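Local atomic coordinates of CocE/NonD family hydrolase (Staphylococcus aureus subsp. aureus COL, PDB entry 3III), a protein that probably hydrolyses ester or amide bonds as a serine hydrolase of the CocE/NonD family, within an alpha/beta-hydrolase fold. Residues A[316-321]-A[326-331]. Numbering follows the deposited sequence.
Sequences FDFYLK and DWKDTP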
loop_
_atom_site.group_PDB
_atom_site.type_symbol
_atom_site.label_atom_id
_atom_site.label_comp_id
_atom_site.label_asym_id
_atom_site.label_seq_id
_atom_site.Cartn_x
_atom_site.Cartn_y
_atom_site.Cartn_z
ATOM N N PHE A 316 14.976 -3.962 -14.330
ATOM C CA PHE A 316 16.030 -2.941 -14.354
ATOM C C PHE A 316 17.144 -3.251 -15.366
ATOM O O PHE A 316 17.715 -2.332 -15.903
ATOM C CB PHE A 316 16.633 -2.711 -12.967
ATOM C CG PHE A 316 15.880 -1.715 -12.084
ATOM C CD1 PHE A 316 14.789 -0.994 -12.516
ATOM C CD2 PHE A 316 16.302 -1.534 -10.755
ATOM C CE1 PHE A 316 14.125 -0.083 -11.654
ATOM C CE2 PHE A 316 15.721 -0.602 -9.931
ATOM C CZ PHE A 316 14.594 0.120 -10.376
ATOM N N ASP A 317 17.463 -4.524 -15.604
ATOM C CA ASP A 317 18.456 -4.855 -16.611
ATOM C C ASP A 317 17.921 -4.400 -17.972
ATOM O O ASP A 317 18.688 -3.884 -18.829
ATOM C CB ASP A 317 18.719 -6.365 -16.694
ATOM C CG ASP A 317 19.533 -6.921 -15.538
ATOM O OD1 ASP A 317 20.154 -6.164 -14.747
ATOM O OD2 ASP A 317 19.562 -8.159 -15.486
ATOM N N PHE A 318 16.605 -4.552 -18.184
ATOM C CA PHE A 318 16.031 -4.054 -19.463
ATOM C C PHE A 318 16.089 -2.531 -19.540
ATOM O O PHE A 318 16.514 -1.990 -20.551
ATOM C CB PHE A 318 14.599 -4.546 -19.633
ATOM C CG PHE A 318 14.024 -4.308 -20.990
ATOM C CD1 PHE A 318 14.160 -5.254 -21.980
ATOM C CD2 PHE A 318 13.325 -3.141 -21.272
ATOM C CE1 PHE A 318 13.628 -5.041 -23.302
ATOM C CE2 PHE A 318 12.760 -2.938 -22.566
ATOM C CZ PHE A 318 12.916 -3.898 -23.557
ATOM N N TYR A 319 15.609 -1.833 -18.503
ATOM C CA TYR A 319 15.429 -0.373 -18.574
ATOM C C TYR A 319 16.664 0.441 -18.198
ATOM O O TYR A 319 16.847 1.516 -18.759
ATOM C CB TYR A 319 14.149 0.125 -17.814
ATOM C CG TYR A 319 12.908 -0.287 -18.534
ATOM C CD1 TYR A 319 12.566 0.280 -19.753
ATOM C CD2 TYR A 319 12.148 -1.342 -18.072
ATOM C CE1 TYR A 319 11.480 -0.150 -20.454
ATOM C CE2 TYR A 319 11.060 -1.780 -18.758
ATOM C CZ TYR A 319 10.723 -1.190 -19.962
ATOM O OH TYR A 319 9.665 -1.669 -20.707
ATOM N N LEU A 320 17.467 -0.025 -17.235
ATOM C CA LEU A 320 18.615 0.733 -16.792
ATOM C C LEU A 320 19.910 0.279 -17.467
ATOM O O LEU A 320 20.782 1.107 -17.698
ATOM C CB LEU A 320 18.776 0.654 -15.285
ATOM C CG LEU A 320 17.565 1.064 -14.449
ATOM C CD1 LEU A 320 17.908 1.032 -12.879
ATOM C CD2 LEU A 320 17.087 2.494 -14.833
ATOM N N LYS A 321 20.051 -1.023 -17.763
ATOM C CA LYS A 321 21.239 -1.499 -18.484
ATOM C C LYS A 321 20.987 -1.511 -19.983
ATOM O O LYS A 321 21.930 -1.670 -20.756
ATOM C CB LYS A 321 21.676 -2.907 -18.028
ATOM C CG LYS A 321 22.247 -2.918 -16.618
ATOM C CD LYS A 321 22.852 -4.229 -16.243
ATOM C CE LYS A 321 23.585 -4.139 -14.896
ATOM N NZ LYS A 321 24.243 -5.413 -14.523
ATOM N N ASP A 326 14.347 -10.702 -21.984
ATOM C CA ASP A 326 12.978 -10.943 -22.465
ATOM C C ASP A 326 11.946 -10.321 -21.529
ATOM O O ASP A 326 10.830 -10.836 -21.390
ATOM C CB ASP A 326 12.808 -12.433 -22.627
ATOM C CG ASP A 326 13.840 -12.991 -23.549
ATOM O OD1 ASP A 326 13.817 -12.631 -24.754
ATOM O OD2 ASP A 326 14.753 -13.678 -23.086
ATOM N N TRP A 327 12.310 -9.195 -20.914
ATOM C CA TRP A 327 11.405 -8.607 -19.869
ATOM C C TRP A 327 9.985 -8.394 -20.380
ATOM O O TRP A 327 8.998 -8.671 -19.678
ATOM C CB TRP A 327 11.914 -7.256 -19.296
ATOM C CG TRP A 327 10.865 -6.651 -18.497
ATOM C CD1 TRP A 327 10.043 -5.664 -18.883
ATOM C CD2 TRP A 327 10.418 -7.081 -17.223
ATOM N NE1 TRP A 327 9.096 -5.431 -17.917
ATOM C CE2 TRP A 327 9.324 -6.276 -16.871
ATOM C CE3 TRP A 327 10.870 -8.034 -16.312
ATOM C CZ2 TRP A 327 8.653 -6.422 -15.702
ATOM C CZ3 TRP A 327 10.194 -8.183 -15.136
ATOM C CH2 TRP A 327 9.110 -7.350 -14.817
ATOM N N LYS A 328 9.873 -7.863 -21.592
ATOM C CA LYS A 328 8.588 -7.492 -22.108
ATOM C C LYS A 328 7.698 -8.681 -22.462
ATOM O O LYS A 328 6.554 -8.488 -22.820
ATOM C CB LYS A 328 8.775 -6.547 -23.314
ATOM C CG LYS A 328 9.519 -5.225 -22.862
ATOM C CD LYS A 328 9.408 -4.059 -23.824
ATOM C CE LYS A 328 7.978 -3.691 -24.082
ATOM N NZ LYS A 328 7.806 -2.384 -24.781
ATOM N N ASP A 329 8.208 -9.907 -22.358
ATOM C CA ASP A 329 7.339 -11.085 -22.418
ATOM C C ASP A 329 6.428 -11.194 -21.176
ATOM O O ASP A 329 5.471 -11.957 -21.175
ATOM C CB ASP A 329 8.167 -12.402 -22.459
ATOM C CG ASP A 329 8.905 -12.648 -23.767
ATOM O OD1 ASP A 329 8.715 -11.905 -24.745
ATOM O OD2 ASP A 329 9.685 -13.633 -23.773
ATOM N N THR A 330 6.774 -10.511 -20.096
ATOM C CA THR A 330 6.037 -10.591 -18.863
ATOM C C THR A 330 4.596 -10.141 -19.081
ATOM O O THR A 330 4.356 -9.034 -19.604
ATOM C CB THR A 330 6.709 -9.700 -17.748
ATOM O OG1 THR A 330 8.108 -10.028 -17.629
ATOM C CG2 THR A 330 6.014 -9.857 -16.373
ATOM N N PRO A 331 3.623 -10.965 -18.644
ATOM C CA PRO A 331 2.236 -10.541 -18.691
ATOM C C PRO A 331 2.032 -9.245 -17.894
ATOM O O PRO A 331 2.676 -9.053 -16.846
ATOM C CB PRO A 331 1.478 -11.698 -18.029
ATOM C CG PRO A 331 2.343 -12.861 -18.086
ATOM C CD PRO A 331 3.787 -12.317 -18.064
#
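Lys328 sets its CG over one face of the Phe318 ring, a CH-pi contact in which CG stands 4.2 Å from the ring centroid of Phe318 and 28° off its normal. The pair illustrates how a helix of an alpha/beta-hydrolase domain can be tied to the chain that leaves it: Phe318 lies near the C-terminal end of helix 306-319, and Lys328 in a 3-10 turn on the connection to strand 333-338 of the large mixed sheet. The closest approach is at the far end of the ring, where Lys328 CD passes the rim 3.5 Å from Phe318 CZ. The lysine chain bends about its CG-CD bond (chi3 58°), and its NZ forms a salt bridge with Glu289, so one residue serves an apolar face and a charged partner.

Deeper in, Trp327 meets the root of the same phenylalanine, with its CB 3.8 Å from Phe318 CB. Tyr319 approaches the indole from beside Phe318; its CE2 is 4.0 Å from Trp327 CD1, and the tyrosine and pyrrole planes meet obliquely at 73°. No hydrogen bond runs between 316-321 and 326-331; apolar packing and the CH-pi contact bring them together. Phe315 and Trp291 both meet the indole edge-to-face, extending this aromatic cluster towards helix and sheet.

The 3-10 turn is braced from within. Trp327 O accepts hydrogen bonds from both the backbone N and the hydroxyl of Thr330, and Thr330 OG1 lies 2.6 Å from Trp327 O, in the carbonyl plane, while also sitting above one face of the indole near its rim.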